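Local coordinates for triphenylmethane reductase (Citrobacter sp., PDB 2JL1), which probably reduces triphenylmethane dyes with NADPH as hydride donor, binding the cofactor on a Rossmann-type fold, at residues G10-L15 and L71-P76. Residues are numbered along the deposited sequence; the frame is centred on the assembly and turned at random.
Sequences GQLGGL and LFISGP. With NAP (NADP nicotinamide-adenine-dinucleotide phosphate), chain B.
The nicotinamide ribose of NADP donates from O3D to Ser-74 O at 2.5 Å, just beyond the place where Leu-12 CD2 meets Ile-73 CG2 at 4.1 Å. The setting is a Rossmann-type fold of the NmrA-like family, and its glycine-rich TGxxGxxG motif illustrates how a helix start receives a dinucleotide: Gly-10, the N-cap of helix 11-20, packs close to the cofactor, its CA 3.5 Å from O5B, and the first turn presents its backbone N-H groups to the pyrophosphate. Leu-12 N donates to O1N at 2.6 Å, a nearly straight bond (169°), and Gln-11 N takes the other phosphate through O2A at 2.9 Å, so the two phosphates are gripped by successive amides, and the helix dipole probably steadies their charge. The ribose O2D also donates to Gly-75 O, in a very short bond. Thr-9, Tyr-143 and Arg-175 also bond the cofactor. Between the helix and Ile-73 the join is apolar and buried. Ile-73 works with both branches: CG2, anti to the backbone N, also lies 3.6 Å from C5D of the cofactor. Its other branch extends fully (chi2 179°) towards the helix, where Ile-73 CD1 rests against bare backbone, 3.5 Å from Gly-13 CA.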
loop_
_atom_site.group_PDB
_atom_site.type_symbol
_atom_site.label_atom_id
_atom_site.label_comp_id
_atom_site.label_asym_id
_atom_site.label_seq_id
_atom_site.Cartn_x
_atom_site.Cartn_y
_atom_site.Cartn_z
ATOM N N GLY A 10 17.843 -17.226 -1.061
ATOM C CA GLY A 10 16.719 -17.836 -0.357
ATOM C C GLY A 10 16.200 -19.030 -1.131
ATOM O O GLY A 10 16.673 -19.316 -2.241
ATOM N N GLN A 11 15.216 -19.721 -0.564
ATOM C CA GLN A 11 14.754 -20.978 -1.154
ATOM C C GLN A 11 14.050 -20.703 -2.473
ATOM O O GLN A 11 14.384 -21.304 -3.498
ATOM C CB GLN A 11 13.892 -21.783 -0.157
ATOM C CG GLN A 11 14.627 -22.000 1.177
ATOM C CD GLN A 11 13.831 -22.802 2.182
ATOM O OE1 GLN A 11 13.721 -24.020 2.057
ATOM N NE2 GLN A 11 13.272 -22.123 3.191
ATOM N N LEU A 12 13.125 -19.747 -2.476
ATOM C CA LEU A 12 12.395 -19.442 -3.710
ATOM C C LEU A 12 13.311 -18.865 -4.773
ATOM O O LEU A 12 13.249 -19.281 -5.921
ATOM C CB LEU A 12 11.225 -18.472 -3.440
ATOM C CG LEU A 12 10.255 -18.184 -4.596
ATOM C CD1 LEU A 12 9.332 -19.385 -4.871
ATOM C CD2 LEU A 12 9.405 -16.934 -4.276
ATOM N N GLY A 13 14.131 -17.893 -4.381
ATOM C CA GLY A 13 15.087 -17.206 -5.268
ATOM C C GLY A 13 16.081 -18.133 -5.948
ATOM O O GLY A 13 16.358 -17.993 -7.138
ATOM N N GLY A 14 16.619 -19.083 -5.184
ATOM C CA GLY A 14 17.571 -20.082 -5.708
ATOM C C GLY A 14 16.898 -20.966 -6.740
ATOM O O GLY A 14 17.485 -21.281 -7.766
ATOM N N LEU A 15 15.644 -21.339 -6.491
ATOM C CA LEU A 15 14.881 -22.141 -7.462
ATOM C C LEU A 15 14.517 -21.349 -8.732
ATOM O O LEU A 15 14.475 -21.917 -9.822
ATOM C CB LEU A 15 13.630 -22.754 -6.820
ATOM C CG LEU A 15 13.757 -23.880 -5.789
ATOM C CD1 LEU A 15 12.417 -24.063 -5.022
ATOM C CD2 LEU A 15 14.187 -25.189 -6.442
ATOM N N LEU A 71 12.932 -9.274 -10.728
ATOM C CA LEU A 71 12.028 -10.080 -9.886
ATOM C C LEU A 71 12.284 -9.692 -8.432
ATOM O O LEU A 71 13.326 -10.019 -7.853
ATOM C CB LEU A 71 12.185 -11.580 -10.120
ATOM C CG LEU A 71 11.283 -12.442 -9.197
ATOM C CD1 LEU A 71 9.771 -12.236 -9.510
ATOM C CD2 LEU A 71 11.653 -13.902 -9.265
ATOM N N PHE A 72 11.314 -8.974 -7.870
ATOM C CA PHE A 72 11.352 -8.484 -6.519
ATOM C C PHE A 72 10.674 -9.589 -5.680
ATOM O O PHE A 72 9.466 -9.768 -5.743
ATOM C CB PHE A 72 10.585 -7.153 -6.494
ATOM C CG PHE A 72 10.348 -6.575 -5.117
ATOM C CD1 PHE A 72 10.956 -7.122 -3.984
ATOM C CD2 PHE A 72 9.523 -5.465 -4.966
ATOM C CE1 PHE A 72 10.717 -6.598 -2.713
ATOM C CE2 PHE A 72 9.304 -4.919 -3.698
ATOM C CZ PHE A 72 9.899 -5.521 -2.569
ATOM N N ILE A 73 11.472 -10.374 -4.959
ATOM C CA ILE A 73 10.933 -11.415 -4.081
ATOM C C ILE A 73 10.781 -10.770 -2.719
ATOM O O ILE A 73 11.714 -10.139 -2.243
ATOM C CB ILE A 73 11.862 -12.662 -4.025
ATOM C CG1 ILE A 73 11.912 -13.355 -5.404
ATOM C CG2 ILE A 73 11.446 -13.618 -2.849
ATOM C CD1 ILE A 73 12.819 -14.587 -5.451
ATOM N N SER A 74 9.611 -10.924 -2.081
ATOM C CA SER A 74 9.330 -10.219 -0.832
ATOM C C SER A 74 10.299 -10.608 0.282
ATOM O O SER A 74 10.841 -11.707 0.277
ATOM C CB SER A 74 7.866 -10.428 -0.385
ATOM O OG SER A 74 7.494 -11.804 -0.436
ATOM N N GLY A 75 10.524 -9.702 1.230
ATOM C CA GLY A 75 11.424 -9.996 2.343
ATOM C C GLY A 75 10.824 -10.978 3.340
ATOM O O GLY A 75 9.629 -11.241 3.288
ATOM N N PRO A 76 11.669 -11.562 4.231
ATOM C CA PRO A 76 11.198 -12.405 5.332
ATOM C C PRO A 76 10.312 -11.566 6.224
ATOM O O PRO A 76 10.521 -10.366 6.337
ATOM C CB PRO A 76 12.482 -12.772 6.074
ATOM C CG PRO A 76 13.568 -12.654 5.034
ATOM C CD PRO A 76 13.140 -11.457 4.217
HETATM P PA NAP B . 13.685 -17.510 2.471
HETATM O O1A NAP B . 13.530 -17.340 3.942
HETATM O O2A NAP B . 14.373 -18.749 2.050
HETATM O O5B NAP B . 14.417 -16.255 1.815
HETATM C C5B NAP B . 14.213 -14.917 2.217
HETATM C C4B NAP B . 15.251 -14.126 1.435
HETATM O O4B NAP B . 15.171 -12.740 1.745
HETATM C C3B NAP B . 16.644 -14.618 1.828
HETATM O O3B NAP B . 17.415 -14.816 0.671
HETATM C C2B NAP B . 17.222 -13.477 2.617
HETATM O O2B NAP B . 18.583 -13.334 2.358
HETATM C C1B NAP B . 16.485 -12.296 2.019
HETATM N N9A NAP B . 16.570 -11.148 2.932
HETATM C C8A NAP B . 16.248 -11.095 4.260
HETATM N N7A NAP B . 16.494 -9.837 4.696
HETATM C C5A NAP B . 16.989 -9.108 3.669
HETATM C C6A NAP B . 17.413 -7.783 3.565
HETATM N N6A NAP B . 17.381 -6.967 4.615
HETATM N N1A NAP B . 17.870 -7.322 2.352
HETATM C C2A NAP B . 17.922 -8.160 1.259
HETATM N N3A NAP B . 17.496 -9.465 1.362
HETATM C C4A NAP B . 17.043 -9.927 2.555
HETATM O O3 NAP B . 12.192 -17.452 1.832
HETATM P PN NAP B . 11.532 -18.301 0.634
HETATM O O1N NAP B . 12.477 -18.253 -0.494
HETATM O O2N NAP B . 11.078 -19.616 1.166
HETATM O O5D NAP B . 10.248 -17.360 0.227
HETATM C C5D NAP B . 10.462 -16.087 -0.367
HETATM C C4D NAP B . 9.580 -14.970 0.203
HETATM O O4D NAP B . 8.222 -15.374 0.154
HETATM C C3D NAP B . 9.876 -14.669 1.674
HETATM O O3D NAP B . 10.819 -13.650 1.887
HETATM C C2D NAP B . 8.527 -14.302 2.264
HETATM O O2D NAP B . 8.219 -12.925 2.194
HETATM C C1D NAP B . 7.554 -15.024 1.356
HETATM N N1N NAP B . 7.022 -16.186 2.086
HETATM C C2N NAP B . 5.946 -16.813 1.543
HETATM C C3N NAP B . 5.371 -17.869 2.189
HETATM C C7N NAP B . 4.195 -18.540 1.619
HETATM O O7N NAP B . 3.748 -19.712 2.295
HETATM N N7N NAP B . 3.621 -17.978 0.549
HETATM C C4N NAP B . 5.956 -18.377 3.368
HETATM C C5N NAP B . 7.100 -17.794 3.855
HETATM C C6N NAP B . 7.603 -16.648 3.230
HETATM P P2B NAP B . 19.707 -13.994 3.311
HETATM O O1X NAP B . 20.127 -15.302 2.668
HETATM O O2X NAP B . 19.188 -14.269 4.713
HETATM O O3X NAP B . 20.840 -12.989 3.344
#